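Local coordinates for glutamate receptor kainate-like protein (Pleurobrachia bachei, PDB 4ZDM), which binds glycine in the ligand-binding domain of a ctenophore ionotropic glutamate receptor, a subunit of a glycine-activated ion channel, at residues Ile192-Lys200 / Leu247-Lys255. Residues are numbered along the deposited sequence; the frame is centred on the assembly and turned at random.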
ATOM      1  N   ILE A 192       6.433  24.473  19.318  0.57  9.64           N
ATOM      2  CA  ILE A 192       6.883  25.552  18.475  0.57  9.81           C
ATOM      3  C   ILE A 192       7.681  24.885  17.360  0.57 12.16           C
ATOM      4  O   ILE A 192       8.213  23.811  17.569  0.57 11.76           O
ATOM      5  CB  ILE A 192       7.736  26.562  19.251  0.57 14.27           C
ATOM      6  CG1 ILE A 192       8.967  25.856  19.803  0.57 18.69           C
ATOM      7  CG2 ILE A 192       6.928  27.206  20.406  0.57 12.96           C
ATOM      8  CD1 ILE A 192      10.175  26.674  19.844  0.57 32.87           C
ATOM      9  N   PRO A 193       7.767  25.509  16.193  1.00 11.02           N
ATOM     10  CA  PRO A 193       7.160  26.796  15.822  1.00 11.16           C
ATOM     11  C   PRO A 193       5.699  26.735  15.477  1.00 13.92           C
ATOM     12  O   PRO A 193       5.052  27.782  15.354  1.00 12.32           O
ATOM     13  CB  PRO A 193       7.978  27.202  14.579  1.00 15.64           C
ATOM     14  CG  PRO A 193       8.350  25.945  13.971  1.00 14.99           C
ATOM     15  CD  PRO A 193       8.623  24.977  15.116  1.00 13.34           C
ATOM     16  N   GLY A 194       5.167  25.548  15.289  1.00 11.76           N
ATOM     17  CA  GLY A 194       3.807  25.451  14.766  1.00 11.16           C
ATOM     18  C   GLY A 194       2.778  26.217  15.571  1.00 12.24           C
ATOM     19  O   GLY A 194       1.858  26.819  14.984  1.00 12.78           O
ATOM     20  N   ILE A 195       2.846  26.161  16.895  1.00 11.51           N
ATOM     21  CA  ILE A 195       1.857  26.861  17.694  1.00 13.42           C
ATOM     22  C   ILE A 195       1.971  28.388  17.557  1.00 13.81           C
ATOM     23  O   ILE A 195       0.990  29.085  17.813  1.00 14.16           O
ATOM     24  CB  ILE A 195       1.900  26.392  19.161  1.00 12.42           C
ATOM     25  CG1 ILE A 195       0.643  26.840  19.886  1.00 14.22           C
ATOM     26  CG2 ILE A 195       3.121  26.917  19.875  1.00 13.27           C
ATOM     27  CD1 ILE A 195       0.512  26.228  21.216  1.00 19.80           C
ATOM     28  N   ASN A 196       3.118  28.898  17.136  1.00 13.09           N
ATOM     29  CA  ASN A 196       3.236  30.318  16.877  1.00 12.77           C
ATOM     30  C   ASN A 196       2.561  30.660  15.569  1.00 16.56           C
ATOM     31  O   ASN A 196       1.967  31.739  15.451  1.00 19.93           O
ATOM     32  CB  ASN A 196       4.694  30.746  16.850  1.00 13.83           C
ATOM     33  CG  ASN A 196       5.379  30.655  18.202  1.00 16.55           C
ATOM     34  OD1 ASN A 196       6.604  30.423  18.271  1.00 24.03           O
ATOM     35  ND2 ASN A 196       4.637  30.807  19.268  1.00 16.21           N
ATOM     36  N   TYR A 197       2.588  29.766  14.576  1.00 13.29           N
ATOM     37  CA  TYR A 197       1.801  29.962  13.378  1.00 12.99           C
ATOM     38  C   TYR A 197       0.304  29.934  13.737  1.00 13.68           C
ATOM     39  O   TYR A 197      -0.488  30.761  13.284  1.00 15.97           O
ATOM     40  CB  TYR A 197       2.127  28.878  12.333  1.00 12.79           C
ATOM     41  CG  TYR A 197       1.167  28.833  11.170  1.00 12.89           C
ATOM     42  CD1 TYR A 197      -0.002  28.106  11.265  1.00 13.35           C
ATOM     43  CD2 TYR A 197       1.425  29.526   9.979  1.00 14.68           C
ATOM     44  CE1 TYR A 197      -0.915  28.073  10.231  1.00 13.78           C
ATOM     45  CE2 TYR A 197       0.505  29.490   8.918  1.00 15.41           C
ATOM     46  CZ  TYR A 197      -0.658  28.760   9.075  1.00 15.22           C
ATOM     47  OH  TYR A 197      -1.564  28.719   8.025  1.00 19.75           O
ATOM     48  N   ALA A 198      -0.098  28.960  14.532  1.00 13.84           N
ATOM     49  CA  ALA A 198      -1.519  28.724  14.842  1.00 14.41           C
ATOM     50  C   ALA A 198      -2.124  29.913  15.573  1.00 20.13           C
ATOM     51  O   ALA A 198      -3.348  30.130  15.456  1.00 19.31           O
ATOM     52  CB  ALA A 198      -1.691  27.451  15.675  1.00 16.71           C
ATOM     53  N   THR A 199      -1.299  30.663  16.299  1.00 15.59           N
ATOM     54  CA  THR A 199      -1.754  31.812  17.085  1.00 16.22           C
ATOM     55  C   THR A 199      -1.278  33.138  16.554  1.00 21.77           C
ATOM     56  O   THR A 199      -1.335  34.149  17.256  1.00 21.08           O
ATOM     57  CB  THR A 199      -1.314  31.670  18.574  1.00 16.49           C
ATOM     58  OG1 THR A 199       0.118  31.595  18.694  1.00 17.43           O
ATOM     59  CG2 THR A 199      -1.967  30.457  19.166  1.00 16.89           C
ATOM     60  N   LYS A 200      -0.838  33.160  15.300  1.00 19.96           N
ATOM     61  CA  LYS A 200      -0.364  34.383  14.664  1.00 26.32           C
ATOM     62  C   LYS A 200      -1.455  35.440  14.706  1.00 26.25           C
ATOM     63  O   LYS A 200      -2.597  35.165  14.365  1.00 26.50           O
ATOM     64  CB  LYS A 200       0.051  34.104  13.215  1.00 29.59           C
ATOM     65  CG  LYS A 200       0.726  35.272  12.495  1.00 39.56           C
ATOM     66  CD  LYS A 200       1.014  34.931  11.018  1.00 42.08           C
ATOM     67  CE  LYS A 200       1.376  36.171  10.185  1.00 46.95           C
ATOM     68  NZ  LYS A 200       0.513  36.328   8.937  1.00 44.10           N
ATOM     69  N   LEU A 247       9.685  27.942   2.425  1.00 13.26           N
ATOM     70  CA  LEU A 247       8.306  27.419   2.399  1.00 12.20           C
ATOM     71  C   LEU A 247       7.573  27.788   3.644  1.00 12.95           C
ATOM     72  O   LEU A 247       6.410  28.180   3.589  1.00 13.17           O
ATOM     73  CB  LEU A 247       8.308  25.889   2.218  1.00 13.03           C
ATOM     74  CG  LEU A 247       8.650  25.342   0.866  1.00 14.99           C
ATOM     75  CD1 LEU A 247       8.890  23.860   0.902  1.00 14.84           C
ATOM     76  CD2 LEU A 247       7.484  25.668  -0.106  1.00 17.61           C
ATOM     77  N   TYR A 248       8.217  27.608   4.789  1.00 12.31           N
ATOM     78  CA  TYR A 248       7.563  27.921   6.047  1.00 12.37           C
ATOM     79  C   TYR A 248       7.169  29.389   6.084  1.00 14.45           C
ATOM     80  O   TYR A 248       6.031  29.748   6.422  1.00 14.09           O
ATOM     81  CB  TYR A 248       8.460  27.571   7.223  1.00 14.12           C
ATOM     82  CG  TYR A 248       7.729  27.550   8.539  1.00 14.03           C
ATOM     83  CD1 TYR A 248       7.513  28.735   9.227  1.00 16.15           C
ATOM     84  CD2 TYR A 248       7.238  26.377   9.068  1.00 12.56           C
ATOM     85  CE1 TYR A 248       6.815  28.735  10.405  1.00 16.02           C
ATOM     86  CE2 TYR A 248       6.575  26.366  10.261  1.00 13.75           C
ATOM     87  CZ  TYR A 248       6.361  27.527  10.913  1.00 14.44           C
ATOM     88  OH  TYR A 248       5.673  27.545  12.107  1.00 18.66           O
ATOM     89  N   ALA A 249       8.101  30.243   5.723  1.00 14.91           N
ATOM     90  CA  ALA A 249       7.802  31.680   5.689  1.00 17.48           C
ATOM     91  C   ALA A 249       6.689  32.022   4.723  1.00 16.36           C
ATOM     92  O   ALA A 249       5.829  32.913   5.007  1.00 19.37           O
ATOM     93  CB  ALA A 249       9.075  32.463   5.353  1.00 18.62           C
ATOM     94  N   LYS A 250       6.630  31.355   3.571  1.00 16.55           N
ATOM     95  CA  LYS A 250       5.557  31.612   2.636  1.00 15.83           C
ATOM     96  C   LYS A 250       4.190  31.331   3.263  1.00 15.98           C
ATOM     97  O   LYS A 250       3.229  32.129   3.111  1.00 18.52           O
ATOM     98  CB  LYS A 250       5.743  30.784   1.372  1.00 17.68           C
ATOM     99  CG  LYS A 250       4.635  30.967   0.369  1.00 19.73           C
ATOM    100  CD  LYS A 250       4.846  30.169  -0.896  1.00 20.03           C
ATOM    101  CE  LYS A 250       4.557  28.723  -0.640  1.00 19.93           C
ATOM    102  NZ  LYS A 250       4.642  28.012  -1.936  1.00 28.03           N
ATOM    103  N   TYR A 251       4.051  30.190   3.944  1.00 13.66           N
ATOM    104  CA  TYR A 251       2.774  29.878   4.547  1.00 14.46           C
ATOM    105  C   TYR A 251       2.459  30.760   5.738  1.00 17.28           C
ATOM    106  O   TYR A 251       1.292  31.143   5.928  1.00 17.90           O
ATOM    107  CB  TYR A 251       2.739  28.376   4.944  1.00 14.37           C
ATOM    108  CG  TYR A 251       2.426  27.491   3.759  1.00 14.53           C
ATOM    109  CD1 TYR A 251       1.125  27.237   3.393  1.00 15.78           C
ATOM    110  CD2 TYR A 251       3.421  26.969   2.968  1.00 12.70           C
ATOM    111  CE1 TYR A 251       0.836  26.483   2.301  1.00 15.28           C
ATOM    112  CE2 TYR A 251       3.150  26.229   1.835  1.00 12.69           C
ATOM    113  CZ  TYR A 251       1.855  25.974   1.508  1.00 15.23           C
ATOM    114  OH  TYR A 251       1.523  25.231   0.421  1.00 16.63           O
ATOM    115  N   GLU A 252       3.478  31.130   6.515  1.00 17.49           N
ATOM    116  CA  GLU A 252       3.313  32.059   7.630  1.00 19.88           C
ATOM    117  C   GLU A 252       2.780  33.402   7.129  1.00 23.73           C
ATOM    118  O   GLU A 252       1.898  34.000   7.721  1.00 25.87           O
ATOM    119  CB  GLU A 252       4.661  32.244   8.308  1.00 28.09           C
ATOM    120  CG  GLU A 252       4.690  32.398   9.777  1.00 45.61           C
ATOM    121  CD  GLU A 252       6.143  32.453  10.255  1.00 54.14           C
ATOM    122  OE1 GLU A 252       7.050  32.431   9.385  1.00 54.56           O
ATOM    123  OE2 GLU A 252       6.384  32.522  11.474  1.00 59.17           O
ATOM    124  N   ASN A 253       3.305  33.845   6.005  1.00 20.21           N
ATOM    125  CA  ASN A 253       2.863  35.122   5.427  1.00 23.98           C
ATOM    126  C   ASN A 253       1.497  35.048   4.732  1.00 24.34           C
ATOM    127  O   ASN A 253       0.807  36.072   4.614  1.00 30.65           O
ATOM    128  CB  ASN A 253       3.927  35.622   4.457  1.00 26.92           C
ATOM    129  CG  ASN A 253       5.196  36.056   5.172  1.00 45.43           C
ATOM    130  OD1 ASN A 253       5.134  36.618   6.267  1.00 55.96           O
ATOM    131  ND2 ASN A 253       6.353  35.788   4.568  1.00 52.88           N
ATOM    132  N   GLN A 254       1.091  33.878   4.261  1.00 25.45           N
ATOM    133  CA  GLN A 254      -0.231  33.692   3.656  1.00 24.77           C
ATOM    134  C   GLN A 254      -1.329  33.800   4.710  1.00 29.51           C
ATOM    135  O   GLN A 254      -2.487  34.022   4.376  1.00 34.07           O
ATOM    136  CB  GLN A 254      -0.362  32.338   2.946  1.00 28.23           C
ATOM    137  CG  GLN A 254       0.381  32.236   1.636  1.00 33.37           C
ATOM    138  CD  GLN A 254       0.148  30.925   0.912  1.00 36.53           C
ATOM    139  OE1 GLN A 254      -0.555  30.036   1.408  1.00 36.81           O
ATOM    140  NE2 GLN A 254       0.740  30.800  -0.284  1.00 44.14           N
ATOM    141  N   LYS A 255      -0.989  33.636   5.981  1.00 31.13           N
ATOM    142  CA  LYS A 255      -2.010  33.679   7.027  1.00 36.94           C
ATOM    143  C   LYS A 255      -2.244  35.137   7.439  1.00 34.85           C
ATOM    144  O   LYS A 255      -1.337  35.765   7.989  1.00 40.08           O
ATOM    145  CB  LYS A 255      -1.603  32.815   8.239  1.00 28.02           C
ATOM    146  CG  LYS A 255      -2.602  32.896   9.347  1.00 33.29           C
ATOM    147  CD  LYS A 255      -2.383  31.859  10.410  1.00 22.01           C
ATOM    148  CE  LYS A 255      -3.272  32.178  11.604  1.00 30.06           C
ATOM    149  NZ  LYS A 255      -3.366  31.046  12.542  1.00 28.16           N
TER
HETATM  150  O   HOH W   1       5.675  30.104  13.298  1.00 22.00           O
HETATM  151  O   HOH W   2      -0.938  29.583   5.646  1.00 22.83           O
HETATM  152  O   HOH W   3      -4.488  32.927  14.453  1.00 27.63           O
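Tyr-197 and Lys-255 meet where helix 194-198 runs nearly parallel to helix 247-254, the segment axes 10.8 Å apart at an angle of 23°. The ring of Tyr-197, its CG anti to the backbone N (chi1 168°), spans the gap, and the Lys-255 chain passes over one face, with CD 4.0 Å from the ring centroid in a CH-pi contact. At the ring edge, in its plane, lie Tyr-251 O and the CA of Glu-252; a water links Tyr-197 OH to that same carbonyl. Because Lys-255 stays extended, its ammonium NZ gets past the ring, in an off-centre cation-pi position, to donate to Tyr-197 O at 3.0 Å and, weakly, to Ala-198 O. These carbonyls belong to the C-terminal end of the short helix, where a positive charge is probably favourable. At the other end of the interface, Tyr-248 extends its hydroxyl against Pro-193, with OH 3.4 Å from CB, and a water bound by Tyr-248 OH donates to Pro-193 O and Glu-252 OE2. The contact thus bridges the two lobes of the clamshell typical of this family, with Gly-194 about 8 Å from the bound glycine: helix 194-198 follows strand 186-192 and packs through Ala-198 on helix 174-182, whereas Tyr-251 reaches Val-40 of helix 40-52 and hydrogen-bonds through its hydroxyl to Glu-43.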